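Amoebiasin-2 (Entamoeba histolytica, PDB 3M86) inhibits cysteine proteases of Entamoeba histolytica, CP1 and CP2 and more weakly CP5, by wedging three loops into the substrate-binding site. Local coordinates at residues Asn23-Ile28 with Gln75-Lys80. Numbering follows the deposited sequence.
Sequences NDLIKI and QLKPLK
The carboxamide of Gln75 turns one face to Lys27, whose CE stands above the amide carbon: CE is 3.4 Å from Gln75 CD and nearly equidistant from OE1 and NE2, as expected of a methylene lying over a flat group. At the nitrogen edge, NE2 is hydrogen-bonded to Glu73; beyond the oxygen edge, Leu25 CD1 comes within a loose 4.4 Å of Gln75 OE1. The two chains lie side by side and point the same way. In both, CG is anti to the carbonyl carbon (chi1 -73° in Lys27, -57° in Gln75), and the CG atoms meet at 3.5 Å. The Pro78 ring presents its edge: its CD is 3.0 Å from Asp24 O. This carbonyl is buried without a polar partner, and the proline nitrogen has no hydrogen to offer it.

Between these groups, Ile26 and Leu76 form an antiparallel hydrogen-bonded pair. Ile26 N reaches Leu76 O at 3.0 Å in an almost straight bond (178° at the hydrogen), and Leu76 N reaches Ile26 O at 2.8 Å. Leu25 CD2 presses on Lys77 CB at 3.5 Å, tight for two carbons, while the lysine chain runs on away from the contact.

The opposite face is apolar: Ile28 CD1 meets Leu76 CD1 at 4.3 Å, and Ile26 and Leu76 both pack on Phe49. Ile26 also touches Val108 and Pro78 touches Ile110, both on strand 102-110 of the second sheet, which places this face in the interior. Here the start of strand 25-32 joins the end of strand 70-78; the opposite ends of these strands adjoin the inhibitory BC and DE loops. Such pairing of two inner strands, with an apolar inner face and an outer face carrying Lys27, Gln75 and Lys77 beside Leu25, is characteristic of the immunoglobulin-like beta-sandwich of chagasin-family (I42) inhibitors.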
loop_
_atom_site.group_PDB
_atom_site.type_symbol
_atom_site.label_atom_id
_atom_site.label_comp_id
_atom_site.label_asym_id
_atom_site.label_seq_id
_atom_site.Cartn_x
_atom_site.Cartn_y
_atom_site.Cartn_z
ATOM N N ASN A 23 4.839 9.975 14.690
ATOM C CA ASN A 23 4.236 8.824 15.353
ATOM C C ASN A 23 2.967 8.326 14.678
ATOM O O ASN A 23 2.215 7.543 15.254
ATOM C CB ASN A 23 3.966 9.120 16.828
ATOM C CG ASN A 23 3.125 10.354 17.026
ATOM O OD1 ASN A 23 2.880 11.111 16.087
ATOM N ND2 ASN A 23 2.673 10.571 18.260
ATOM N N ASP A 24 2.747 8.770 13.447
ATOM C CA ASP A 24 1.576 8.337 12.667
ATOM C C ASP A 24 1.809 6.978 11.999
ATOM O O ASP A 24 2.919 6.428 12.062
ATOM C CB ASP A 24 1.250 9.382 11.601
ATOM C CG ASP A 24 0.536 10.602 12.164
ATOM O OD1 ASP A 24 0.269 11.533 11.377
ATOM O OD2 ASP A 24 0.251 10.653 13.388
ATOM N N LEU A 25 0.765 6.442 11.366
ATOM C CA LEU A 25 0.864 5.211 10.592
ATOM C C LEU A 25 0.235 5.409 9.231
ATOM O O LEU A 25 -0.744 6.142 9.111
ATOM C CB LEU A 25 0.144 4.060 11.294
ATOM C CG LEU A 25 0.785 3.348 12.480
ATOM C CD1 LEU A 25 -0.176 2.294 12.999
ATOM C CD2 LEU A 25 2.105 2.713 12.064
ATOM N N ILE A 26 0.793 4.753 8.216
ATOM C CA ILE A 26 0.181 4.711 6.890
ATOM C C ILE A 26 -0.375 3.321 6.666
ATOM O O ILE A 26 0.305 2.331 6.928
ATOM C CB ILE A 26 1.208 5.013 5.803
ATOM C CG1 ILE A 26 1.683 6.458 5.925
ATOM C CG2 ILE A 26 0.613 4.771 4.397
ATOM C CD1 ILE A 26 2.918 6.749 5.132
ATOM N N LYS A 27 -1.625 3.255 6.218
ATOM C CA LYS A 27 -2.242 1.974 5.860
ATOM C C LYS A 27 -2.674 2.038 4.413
ATOM O O LYS A 27 -3.613 2.748 4.076
ATOM C CB LYS A 27 -3.453 1.642 6.750
ATOM C CG LYS A 27 -3.143 1.213 8.185
ATOM C CD LYS A 27 -4.388 0.582 8.837
ATOM C CE LYS A 27 -4.156 0.270 10.310
ATOM N NZ LYS A 27 -5.385 -0.244 10.986
ATOM N N ILE A 28 -1.975 1.292 3.562
ATOM C CA ILE A 28 -2.293 1.210 2.146
ATOM C C ILE A 28 -3.221 0.017 1.989
ATOM O O ILE A 28 -2.852 -1.109 2.329
ATOM C CB ILE A 28 -1.019 1.007 1.331
ATOM C CG1 ILE A 28 -0.089 2.214 1.543
ATOM C CG2 ILE A 28 -1.350 0.808 -0.161
ATOM C CD1 ILE A 28 1.340 1.975 1.101
ATOM N N GLN A 75 0.908 -1.798 6.199
ATOM C CA GLN A 75 1.007 -0.718 7.171
ATOM C C GLN A 75 2.458 -0.324 7.368
ATOM O O GLN A 75 3.314 -1.189 7.604
ATOM C CB GLN A 75 0.407 -1.137 8.505
ATOM C CG GLN A 75 -1.032 -1.592 8.418
ATOM C CD GLN A 75 -1.583 -1.924 9.791
ATOM O OE1 GLN A 75 -1.130 -1.377 10.799
ATOM N NE2 GLN A 75 -2.547 -2.823 9.841
ATOM N N LEU A 76 2.736 0.978 7.275
ATOM C CA LEU A 76 4.102 1.480 7.409
ATOM C C LEU A 76 4.212 2.469 8.556
ATOM O O LEU A 76 3.369 3.359 8.709
ATOM C CB LEU A 76 4.539 2.210 6.139
ATOM C CG LEU A 76 4.526 1.380 4.857
ATOM C CD1 LEU A 76 4.798 2.280 3.658
ATOM C CD2 LEU A 76 5.567 0.281 4.979
ATOM N N LYS A 77 5.255 2.315 9.349
ATOM C CA LYS A 77 5.454 3.215 10.473
ATOM C C LYS A 77 6.744 3.978 10.245
ATOM O O LYS A 77 7.768 3.382 9.966
ATOM C CB LYS A 77 5.559 2.411 11.767
ATOM C CG LYS A 77 5.712 3.283 13.013
ATOM C CD LYS A 77 5.712 2.435 14.277
ATOM C CE LYS A 77 5.883 3.299 15.517
ATOM N NZ LYS A 77 5.839 2.486 16.766
ATOM N N PRO A 78 6.712 5.306 10.373
ATOM C CA PRO A 78 7.963 6.051 10.184
ATOM C C PRO A 78 9.073 5.621 11.145
ATOM O O PRO A 78 8.830 5.425 12.340
ATOM C CB PRO A 78 7.560 7.492 10.512
ATOM C CG PRO A 78 6.109 7.548 10.236
ATOM C CD PRO A 78 5.557 6.196 10.601
ATOM N N LEU A 79 10.282 5.464 10.609
ATOM C CA LEU A 79 11.467 5.263 11.434
ATOM C C LEU A 79 12.190 6.576 11.657
ATOM O O LEU A 79 12.859 6.762 12.681
ATOM C CB LEU A 79 12.420 4.270 10.761
ATOM C CG LEU A 79 11.958 2.817 10.844
ATOM C CD1 LEU A 79 12.815 1.929 9.946
ATOM C CD2 LEU A 79 12.008 2.343 12.286
ATOM N N LYS A 80 12.077 7.473 10.678
ATOM C CA LYS A 80 12.780 8.754 10.710
ATOM C C LYS A 80 11.900 9.835 10.111
ATOM O O LYS A 80 10.978 9.542 9.333
ATOM C CB LYS A 80 14.081 8.680 9.897
ATOM C CG LYS A 80 15.048 7.541 10.274
ATOM C CD LYS A 80 16.360 7.675 9.509
ATOM C CE LYS A 80 17.185 6.385 9.577
ATOM N NZ LYS A 80 18.555 6.566 9.009
#